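Local structure of uncharacterized protein (Bacillus cereus, 5F2H) at residues B[217-222]-B[246-251]; B[232-237]-B[267-272]; B[79-84]-B[101-106]. The protein is of unknown function but, as a member of the alpha/beta-hydrolase superfamily, probably acts as a hydrolase. All coordinates share one frame; numbering follows the deposited sequence.

Overall arrangement
Contacts 1 and 2 belong to the alpha/beta-hydrolase domain, whereas contact 3 lies in the all-helical N-terminal part of the chain. Contacts 1 and 2 have centres about 18 Å apart and nearest atoms about 8 Å apart, so they do not touch. Along the sequence they interlock: 232-237 falls between 217-222 and 246-251, and 267-272 follows. Trp234 of contact 2 touches the presumed nucleophile elbow, and its side chain lies about 4 Å from a bound Tris molecule, probably from the crystallisation liquor. Contact 3 is on the opposite side of the chain's centre, its centre about 70 Å from that of contact 1 and about 84 Å from that of contact 2.

Contact 1. Residues B[217-222]-B[246-251]; sequences TILHKD and EVLQDK
Apolar packing carries this contact, with Val247 and Leu219 at its middle. Val247 points its CB toward 217-222, and its two methyls diverge. Val247 CG1, anti to the backbone N (chi1 176°), reaches the aliphatic part of Lys221 at CG, 4.1 Å away. Val247 CG2 takes the other direction and rests 3.6 Å from the carbonyl oxygen O of Leu219. Leu219, with CG beside its own backbone N and an extended chi2, brings CD2 into the angle between two neighbours. Leu219 CD2 is 4.1 Å from CB of Val247 and 3.9 Å from CD2 of Leu248, and the two leucine side chains cross obliquely. Ile218 adds a looser contact, its CG2 standing 4.4 Å from CD2 of Leu248. Beyond the pair of segments, Leu248 also packs on Ile282 and Leu219 on Leu245.

The backbone hydrogen bonds noted here stay within each segment. Helix 209-219 ends in a Schellman motif, in which Asp222 N bonds back to Thr217 O and Lys221 N to Ile218 O. Lys221 is its C-prime residue, and the positive phi of 46° turns the chain so that the lysine CB faces 246-251. In 246-251, Gln249 N bonds to Glu246 O at the start of a short, weakly bonded helix of about 247-250.

As for charge, the Lys221 chain bends at chi3 and chi4, leaving NZ 6.5 Å from OD2 of Asp250, too long for a salt bridge, though a weak attraction is possible. With no hydrogen bond between them, the end of helix 209-219 and the short, weakly bonded helix meet through methyls, methylenes and a carbonyl oxygen, so the contact rests on apolar fit and fixes no polar pairing.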
loop_
_atom_site.group_PDB
_atom_site.type_symbol
_atom_site.label_atom_id
_atom_site.label_comp_id
_atom_site.label_asym_id
_atom_site.label_seq_id
_atom_site.Cartn_x
_atom_site.Cartn_y
_atom_site.Cartn_z
ATOM N N THR B 217 -23.838 -11.580 7.634
ATOM C CA THR B 217 -23.696 -10.187 7.209
ATOM C C THR B 217 -23.388 -10.049 5.723
ATOM O O THR B 217 -24.038 -9.288 5.011
ATOM C CB THR B 217 -22.608 -9.481 8.059
ATOM O OG1 THR B 217 -22.997 -9.529 9.441
ATOM C CG2 THR B 217 -22.466 -8.044 7.672
ATOM N N ILE B 218 -22.382 -10.778 5.263
ATOM C CA ILE B 218 -22.009 -10.740 3.857
ATOM C C ILE B 218 -23.176 -11.015 2.940
ATOM O O ILE B 218 -23.383 -10.298 1.977
ATOM C CB ILE B 218 -20.994 -11.833 3.505
ATOM C CG1 ILE B 218 -19.644 -11.546 4.165
ATOM C CG2 ILE B 218 -20.795 -11.901 1.990
ATOM C CD1 ILE B 218 -18.593 -12.614 3.898
ATOM N N LEU B 219 -23.914 -12.078 3.244
ATOM C CA LEU B 219 -25.043 -12.507 2.438
ATOM C C LEU B 219 -26.195 -11.520 2.389
ATOM O O LEU B 219 -26.937 -11.517 1.414
ATOM C CB LEU B 219 -25.521 -13.892 2.864
ATOM C CG LEU B 219 -24.436 -14.973 2.750
ATOM C CD1 LEU B 219 -25.002 -16.319 3.171
ATOM C CD2 LEU B 219 -23.836 -15.061 1.351
ATOM N N HIS B 220 -26.360 -10.704 3.429
ATOM C CA HIS B 220 -27.400 -9.679 3.438
ATOM C C HIS B 220 -26.832 -8.394 2.849
ATOM O O HIS B 220 -27.418 -7.317 2.990
ATOM C CB HIS B 220 -27.946 -9.446 4.832
ATOM C CG HIS B 220 -28.824 -10.545 5.307
ATOM N ND1 HIS B 220 -30.200 -10.462 5.249
ATOM C CD2 HIS B 220 -28.539 -11.777 5.779
ATOM C CE1 HIS B 220 -30.724 -11.585 5.704
ATOM N NE2 HIS B 220 -29.736 -12.397 6.037
ATOM N N LYS B 221 -25.714 -8.543 2.135
ATOM C CA LYS B 221 -25.009 -7.445 1.488
ATOM C C LYS B 221 -24.852 -6.232 2.402
ATOM O O LYS B 221 -24.894 -5.090 1.958
ATOM C CB LYS B 221 -25.663 -7.073 0.143
ATOM C CG LYS B 221 -25.684 -8.228 -0.863
ATOM C CD LYS B 221 -25.995 -7.854 -2.317
ATOM C CE LYS B 221 -27.339 -7.168 -2.534
ATOM N NZ LYS B 221 -28.500 -8.055 -2.265
ATOM N N ASP B 222 -24.673 -6.490 3.693
ATOM C CA ASP B 222 -24.503 -5.422 4.663
ATOM C C ASP B 222 -23.060 -5.001 4.725
ATOM O O ASP B 222 -22.720 -4.048 5.426
ATOM C CB ASP B 222 -25.016 -5.843 6.042
ATOM C CG ASP B 222 -26.534 -5.848 6.128
ATOM O OD1 ASP B 222 -27.192 -5.215 5.268
ATOM O OD2 ASP B 222 -27.071 -6.410 7.102
ATOM N N GLU B 246 -26.265 -17.641 -2.985
ATOM C CA GLU B 246 -26.130 -17.225 -4.380
ATOM C C GLU B 246 -25.246 -15.989 -4.451
ATOM O O GLU B 246 -24.406 -15.859 -5.332
ATOM C CB GLU B 246 -27.502 -16.869 -4.958
ATOM C CG GLU B 246 -27.465 -16.269 -6.362
ATOM C CD GLU B 246 -28.847 -15.908 -6.890
ATOM O OE1 GLU B 246 -29.855 -16.418 -6.349
ATOM O OE2 GLU B 246 -28.931 -15.133 -7.870
ATOM N N VAL B 247 -25.456 -15.089 -3.500
ATOM C CA VAL B 247 -24.714 -13.843 -3.421
ATOM C C VAL B 247 -23.215 -14.042 -3.638
ATOM O O VAL B 247 -22.531 -13.160 -4.150
ATOM C CB VAL B 247 -24.971 -13.129 -2.075
ATOM C CG1 VAL B 247 -24.124 -11.871 -1.958
ATOM C CG2 VAL B 247 -26.446 -12.777 -1.925
ATOM N N LEU B 248 -22.703 -15.208 -3.277
ATOM C CA LEU B 248 -21.276 -15.485 -3.438
ATOM C C LEU B 248 -20.816 -15.682 -4.894
ATOM O O LEU B 248 -19.649 -15.462 -5.213
ATOM C CB LEU B 248 -20.904 -16.719 -2.617
ATOM C CG LEU B 248 -21.204 -16.652 -1.114
ATOM C CD1 LEU B 248 -20.881 -17.990 -0.469
ATOM C CD2 LEU B 248 -20.450 -15.523 -0.431
ATOM N N GLN B 249 -21.730 -16.082 -5.772
ATOM C CA GLN B 249 -21.401 -16.321 -7.183
ATOM C C GLN B 249 -21.733 -15.154 -8.096
ATOM O O GLN B 249 -21.321 -15.156 -9.252
ATOM C CB GLN B 249 -22.075 -17.606 -7.694
ATOM C CG GLN B 249 -23.585 -17.664 -7.505
ATOM C CD GLN B 249 -24.165 -19.013 -7.873
ATOM O OE1 GLN B 249 -23.523 -19.806 -8.559
ATOM N NE2 GLN B 249 -25.389 -19.276 -7.424
ATOM N N ASP B 250 -22.446 -14.152 -7.586
ATOM C CA ASP B 250 -22.815 -12.989 -8.406
ATOM C C ASP B 250 -21.891 -11.801 -8.102
ATOM O O ASP B 250 -21.940 -10.801 -8.807
ATOM C CB ASP B 250 -24.331 -12.646 -8.323
ATOM C CG ASP B 250 -24.801 -12.355 -6.916
ATOM O OD1 ASP B 250 -23.973 -12.409 -5.999
ATOM O OD2 ASP B 250 -25.994 -12.078 -6.708
ATOM N N LYS B 251 -21.028 -11.928 -7.087
ATOM C CA LYS B 251 -20.082 -10.850 -6.732
ATOM C C LYS B 251 -18.609 -11.287 -6.762
ATOM O O LYS B 251 -17.707 -10.505 -6.444
ATOM C CB LYS B 251 -20.417 -10.200 -5.383
ATOM C CG LYS B 251 -21.784 -9.531 -5.326
ATOM C CD LYS B 251 -21.993 -8.508 -6.438
ATOM C CE LYS B 251 -20.953 -7.397 -6.482
ATOM N NZ LYS B 251 -20.949 -6.520 -5.283
#

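Contact 2. Residues B[232-237]-B[267-272]; sequences APWLPE and FECTQQ
Cys269, on helix 267-279, points its CB toward the loop 232-237; CB meets the carbonyl side of Leu235, while SG meets its N-H and Pro233 O. Cys269 CB lies 3.3 Å from the carbonyl oxygen O of Leu235, with CB of Leu235 beside it at 4.2 Å. From there chi1 of 57° sets SG between the backbone N and the carbonyl carbon of its own residue, the crowded position on a helix, and brings the sulfur to the backbone between Pro233 and Leu235. At the tip, Cys269 SG accepts a hydrogen bond from N of Leu235, 3.6 Å long and almost straight, the N-H...S angle being 175°. The same Cys269 SG is 3.3 Å from O of Pro233. It also approaches the indole of Trp234 obliquely, 5.4 Å from the centroid of the five-membered ring.

This loop follows strand 227-231 of the parallel sheet at the heart of the alpha/beta-hydrolase fold, and the helix follows the next strand in the sheet, 254-260. Both segments thus come after the C-terminal ends of adjacent strands, the end at which hydrolases of this fold carry their catalytic loops. Trp234 points its CB away from the helix, and its side chain touches the presumed nucleophile elbow and packs on Arg212; Pro236 CG sits 3.9 Å above one face of the indole, offset toward the rim.

One residue further along the helix, Thr270 crosses the Pro233 ring at about a right angle. Thr270 OG1 lies 3.4 Å from CD of Pro233 and is hydrogen-bonded to the carbonyl oxygen of Cys266, the residue just before the helix, while Thr270 CG2 sits 4.0 Å from CG of Pro233.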
loop_
_atom_site.group_PDB
_atom_site.type_symbol
_atom_site.label_atom_id
_atom_site.label_comp_id
_atom_site.label_asym_id
_atom_site.label_seq_id
_atom_site.Cartn_x
_atom_site.Cartn_y
_atom_site.Cartn_z
ATOM N N ALA B 232 -12.854 -23.041 11.718
ATOM C CA ALA B 232 -13.844 -23.818 12.456
ATOM C C ALA B 232 -15.200 -23.115 12.572
ATOM O O ALA B 232 -15.807 -23.085 13.644
ATOM C CB ALA B 232 -13.299 -24.118 13.841
ATOM N N PRO B 233 -15.685 -22.553 11.467
ATOM C CA PRO B 233 -16.976 -21.861 11.478
ATOM C C PRO B 233 -18.140 -22.718 11.963
ATOM O O PRO B 233 -18.179 -23.932 11.706
ATOM C CB PRO B 233 -17.202 -21.513 10.011
ATOM C CG PRO B 233 -16.433 -22.545 9.265
ATOM C CD PRO B 233 -15.227 -22.855 10.099
ATOM N N TRP B 234 -19.059 -22.082 12.684
ATOM C CA TRP B 234 -20.225 -22.750 13.217
ATOM C C TRP B 234 -21.387 -22.250 12.388
ATOM O O TRP B 234 -21.814 -21.101 12.524
ATOM C CB TRP B 234 -20.388 -22.452 14.697
ATOM C CG TRP B 234 -21.539 -23.142 15.277
ATOM C CD1 TRP B 234 -21.688 -24.502 15.423
ATOM C CD2 TRP B 234 -22.640 -22.543 15.950
ATOM N NE1 TRP B 234 -22.878 -24.785 16.057
ATOM C CE2 TRP B 234 -23.480 -23.600 16.404
ATOM C CE3 TRP B 234 -23.028 -21.224 16.182
ATOM C CZ2 TRP B 234 -24.681 -23.371 17.082
ATOM C CZ3 TRP B 234 -24.234 -20.994 16.863
ATOM C CH2 TRP B 234 -25.039 -22.067 17.307
ATOM N N LEU B 235 -21.894 -23.137 11.532
ATOM C CA LEU B 235 -22.963 -22.819 10.616
ATOM C C LEU B 235 -24.064 -23.853 10.712
ATOM O O LEU B 235 -24.158 -24.729 9.845
ATOM C CB LEU B 235 -22.353 -22.837 9.222
ATOM C CG LEU B 235 -21.154 -21.884 9.148
ATOM C CD1 LEU B 235 -20.251 -22.130 7.941
ATOM C CD2 LEU B 235 -21.635 -20.442 9.225
ATOM N N PRO B 236 -24.954 -23.701 11.714
ATOM C CA PRO B 236 -26.060 -24.621 11.992
ATOM C C PRO B 236 -27.286 -24.571 11.054
ATOM O O PRO B 236 -28.083 -25.512 11.048
ATOM C CB PRO B 236 -26.471 -24.218 13.409
ATOM C CG PRO B 236 -26.172 -22.756 13.481
ATOM C CD PRO B 236 -25.106 -22.443 12.470
ATOM N N GLU B 237 -27.448 -23.497 10.291
ATOM C CA GLU B 237 -28.588 -23.357 9.383
ATOM C C GLU B 237 -28.069 -23.266 7.969
ATOM O O GLU B 237 -28.590 -22.498 7.165
ATOM C CB GLU B 237 -29.304 -22.041 9.677
ATOM C CG GLU B 237 -29.823 -21.891 11.098
ATOM C CD GLU B 237 -30.052 -20.431 11.486
ATOM O OE1 GLU B 237 -29.291 -19.562 11.003
ATOM O OE2 GLU B 237 -30.925 -20.152 12.339
ATOM N N PHE B 267 -16.776 -29.719 12.441
ATOM C CA PHE B 267 -16.270 -30.302 11.210
ATOM C C PHE B 267 -17.467 -30.655 10.320
ATOM O O PHE B 267 -17.359 -30.636 9.098
ATOM C CB PHE B 267 -15.330 -31.471 11.457
ATOM C CG PHE B 267 -14.497 -31.812 10.254
ATOM C CD1 PHE B 267 -13.475 -30.958 9.866
ATOM C CD2 PHE B 267 -14.708 -32.964 9.529
ATOM C CE1 PHE B 267 -12.710 -31.216 8.746
ATOM C CE2 PHE B 267 -13.935 -33.242 8.417
ATOM C CZ PHE B 267 -12.933 -32.368 8.027
ATOM N N GLU B 268 -18.608 -30.948 10.950
ATOM C CA GLU B 268 -19.860 -31.250 10.252
ATOM C C GLU B 268 -20.398 -30.114 9.379
ATOM O O GLU B 268 -20.420 -30.209 8.154
ATOM C CB GLU B 268 -21.001 -31.490 11.267
ATOM C CG GLU B 268 -20.972 -32.755 12.123
ATOM C CD GLU B 268 -21.386 -34.013 11.390
ATOM O OE1 GLU B 268 -21.334 -35.089 12.015
ATOM O OE2 GLU B 268 -21.797 -33.932 10.217
ATOM N N CYS B 269 -20.804 -29.027 10.030
ATOM C CA CYS B 269 -21.260 -27.818 9.355
ATOM C C CYS B 269 -20.214 -27.204 8.425
ATOM O O CYS B 269 -20.549 -26.641 7.391
ATOM C CB CYS B 269 -21.677 -26.790 10.403
ATOM S SG CYS B 269 -20.358 -26.390 11.579
ATOM N N THR B 270 -18.945 -27.305 8.782
ATOM C CA THR B 270 -17.911 -26.735 7.934
ATOM C C THR B 270 -17.809 -27.524 6.642
ATOM O O THR B 270 -17.589 -26.950 5.581
ATOM C CB THR B 270 -16.530 -26.691 8.616
ATOM O OG1 THR B 270 -16.616 -25.928 9.824
ATOM C CG2 THR B 270 -15.498 -26.063 7.685
ATOM N N GLN B 271 -17.990 -28.836 6.709
ATOM C CA GLN B 271 -17.898 -29.636 5.480
ATOM C C GLN B 271 -19.179 -29.490 4.654
ATOM O O GLN B 271 -19.106 -29.481 3.436
ATOM C CB GLN B 271 -17.544 -31.095 5.770
ATOM C CG GLN B 271 -17.029 -31.826 4.541
ATOM C CD GLN B 271 -16.428 -33.186 4.861
ATOM O OE1 GLN B 271 -15.480 -33.628 4.205
ATOM N NE2 GLN B 271 -16.923 -33.823 5.917
ATOM N N GLN B 272 -20.331 -29.317 5.308
ATOM C CA GLN B 272 -21.603 -29.122 4.587
ATOM C C GLN B 272 -21.531 -27.808 3.834
ATOM O O GLN B 272 -22.004 -27.696 2.709
ATOM C CB GLN B 272 -22.787 -29.015 5.540
ATOM C CG GLN B 272 -23.019 -30.227 6.417
ATOM C CD GLN B 272 -24.146 -29.999 7.399
ATOM O OE1 GLN B 272 -24.899 -29.034 7.275
ATOM N NE2 GLN B 272 -24.265 -30.883 8.389
#

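Contact 3. Residues B[79-84]-B[101-106]; sequences YGNEYL and QMVQLC
Cys106 and Leu84 form the first shell, each directing its CB toward the opposite segment. One methyl of the leucine does the touching: Leu84 CD1 comes to 3.6 Å from CB of Cys106 and leans against the sulfur as well, with SG 3.8 Å from the same CD1. Cys106 SG meets a second group, the backbone at the start of the other segment, where N of Tyr79 donates a weak hydrogen bond to it, 3.7 Å long and bent to 155°. The sulfur thus meets a methyl and an N-H of the other segment. One turn earlier on the same helix, CA of Val103 lies 4.3 Å from Leu84 CD1, and CG1 of Val103 is approached to 4.3 Å by OD1 of Asn81.

Torsions explain how these groups arrive. Cys106 holds SG anti to its carbonyl carbon (chi1 -68°), and Leu84 has CG in the same relation with chi2 extended, so CD1 reaches the Cys106 side chain. Gly80 is the N-cap residue of helix 81-86, and its carbonyl oxygen receives the N-H of Leu84, fixing the first turn from which the leucine projects.

Further out, Ile72 and Met68 on helix 61-74 touch Cys106 and Leu84 respectively. The hydroxyl of Tyr79 is hydrogen-bonded to the carbonyl oxygen of Ala45 on helix 44-58, and Phe170 of the second subunit packs on the Tyr79 side chain. Contact 3 ties helix 81-86 and the loop residue Tyr79 before it to helix 97-115 within the A/B hydrolase-like N-terminal domain, which is probably TPR-related. Chemically it is an apolar junction with one weak N-H...S bond, in which the buried sulfur serves both as a packing surface and as an acceptor.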
loop_
_atom_site.group_PDB
_atom_site.type_symbol
_atom_site.label_atom_id
_atom_site.label_comp_id
_atom_site.label_asym_id
_atom_site.label_seq_id
_atom_site.Cartn_x
_atom_site.Cartn_y
_atom_site.Cartn_z
ATOM N N TYR B 79 14.325 34.259 -25.691
ATOM C CA TYR B 79 15.357 33.251 -25.939
ATOM C C TYR B 79 16.738 33.823 -25.635
ATOM O O TYR B 79 16.912 35.038 -25.563
ATOM C CB TYR B 79 15.292 32.783 -27.377
ATOM C CG TYR B 79 13.917 32.269 -27.748
ATOM C CD1 TYR B 79 13.559 30.962 -27.499
ATOM C CD2 TYR B 79 12.976 33.100 -28.320
ATOM C CE1 TYR B 79 12.299 30.494 -27.816
ATOM C CE2 TYR B 79 11.727 32.634 -28.656
ATOM C CZ TYR B 79 11.391 31.325 -28.405
ATOM O OH TYR B 79 10.131 30.862 -28.747
ATOM N N GLY B 80 17.718 32.939 -25.441
ATOM C CA GLY B 80 19.108 33.332 -25.120
ATOM C C GLY B 80 19.696 34.386 -26.032
ATOM O O GLY B 80 19.527 34.347 -27.244
ATOM N N ASN B 81 20.422 35.326 -25.448
ATOM C CA ASN B 81 21.010 36.385 -26.228
ATOM C C ASN B 81 22.046 35.823 -27.148
ATOM O O ASN B 81 22.030 36.108 -28.345
ATOM C CB ASN B 81 21.691 37.404 -25.332
ATOM C CG ASN B 81 22.380 38.506 -26.120
ATOM O OD1 ASN B 81 21.934 38.907 -27.191
ATOM N ND2 ASN B 81 23.438 39.042 -25.556
ATOM N N GLU B 82 22.956 35.028 -26.582
ATOM C CA GLU B 82 24.043 34.436 -27.363
ATOM C C GLU B 82 23.459 33.625 -28.512
ATOM O O GLU B 82 23.870 33.770 -29.654
ATOM C CB GLU B 82 24.988 33.631 -26.478
ATOM C CG GLU B 82 26.275 33.241 -27.197
ATOM C CD GLU B 82 27.381 32.740 -26.271
ATOM O OE1 GLU B 82 27.262 32.868 -25.022
ATOM O OE2 GLU B 82 28.421 32.290 -26.811
ATOM N N TYR B 83 22.488 32.784 -28.216
ATOM C CA TYR B 83 21.854 32.041 -29.270
ATOM C C TYR B 83 21.337 32.990 -30.353
ATOM O O TYR B 83 21.706 32.876 -31.528
ATOM C CB TYR B 83 20.697 31.229 -28.723
ATOM C CG TYR B 83 19.770 30.739 -29.799
ATOM C CD1 TYR B 83 20.110 29.658 -30.601
ATOM C CD2 TYR B 83 18.527 31.354 -29.999
ATOM C CE1 TYR B 83 19.243 29.211 -31.578
ATOM C CE2 TYR B 83 17.659 30.916 -30.976
ATOM C CZ TYR B 83 18.015 29.843 -31.756
ATOM O OH TYR B 83 17.141 29.393 -32.721
ATOM N N LEU B 84 20.495 33.930 -29.950
ATOM C CA LEU B 84 19.941 34.888 -30.887
ATOM C C LEU B 84 20.943 35.527 -31.802
ATOM O O LEU B 84 20.791 35.455 -33.030
ATOM C CB LEU B 84 19.150 35.971 -30.166
ATOM C CG LEU B 84 17.801 35.511 -29.629
ATOM C CD1 LEU B 84 17.184 36.579 -28.748
ATOM C CD2 LEU B 84 16.864 35.128 -30.778
ATOM N N GLN B 101 14.833 44.601 -32.701
ATOM C CA GLN B 101 13.825 44.889 -31.693
ATOM C C GLN B 101 13.576 43.674 -30.811
ATOM O O GLN B 101 13.419 43.784 -29.589
ATOM C CB GLN B 101 12.501 45.218 -32.360
ATOM C CG GLN B 101 11.360 45.422 -31.370
ATOM C CD GLN B 101 10.032 45.606 -32.060
ATOM O OE1 GLN B 101 9.938 45.514 -33.285
ATOM N NE2 GLN B 101 8.991 45.832 -31.275
HETATM N N MSE B 102 13.471 42.517 -31.448
HETATM C CA MSE B 102 13.221 41.299 -30.707
HETATM C C MSE B 102 14.412 40.975 -29.868
HETATM O O MSE B 102 14.274 40.705 -28.680
HETATM C CB MSE B 102 12.697 40.211 -31.607
HETATM C CG MSE B 102 11.188 40.432 -31.580
HETATM SE SE MSE B 102 10.504 39.853 -33.307
HETATM C CE MSE B 102 9.736 41.649 -33.621
ATOM N N VAL B 103 15.595 41.034 -30.464
ATOM C CA VAL B 103 16.836 40.760 -29.742
ATOM C C VAL B 103 16.881 41.542 -28.438
ATOM O O VAL B 103 17.034 40.987 -27.347
ATOM C CB VAL B 103 18.057 41.188 -30.574
ATOM C CG1 VAL B 103 19.328 41.208 -29.735
ATOM C CG2 VAL B 103 18.224 40.302 -31.796
ATOM N N GLN B 104 16.679 42.841 -28.559
ATOM C CA GLN B 104 16.735 43.690 -27.398
ATOM C C GLN B 104 15.616 43.362 -26.421
ATOM O O GLN B 104 15.795 43.452 -25.211
ATOM C CB GLN B 104 16.624 45.163 -27.771
ATOM C CG GLN B 104 17.445 45.974 -26.808
ATOM C CD GLN B 104 18.916 45.646 -27.026
ATOM O OE1 GLN B 104 19.320 45.336 -28.157
ATOM N NE2 GLN B 104 19.726 45.740 -25.979
ATOM N N LEU B 105 14.450 43.029 -26.950
ATOM C CA LEU B 105 13.330 42.720 -26.105
ATOM C C LEU B 105 13.636 41.465 -25.320
ATOM O O LEU B 105 13.401 41.426 -24.117
ATOM C CB LEU B 105 12.049 42.634 -26.929
ATOM C CG LEU B 105 10.731 42.392 -26.194
ATOM C CD1 LEU B 105 10.536 43.333 -25.012
ATOM C CD2 LEU B 105 9.587 42.506 -27.198
ATOM N N CYS B 106 14.208 40.458 -25.976
ATOM C CA CYS B 106 14.578 39.210 -25.287
ATOM C C CYS B 106 15.687 39.407 -24.259
ATOM O O CYS B 106 15.649 38.825 -23.181
ATOM C CB CYS B 106 15.045 38.138 -26.264
ATOM S SG CYS B 106 13.776 37.489 -27.366
#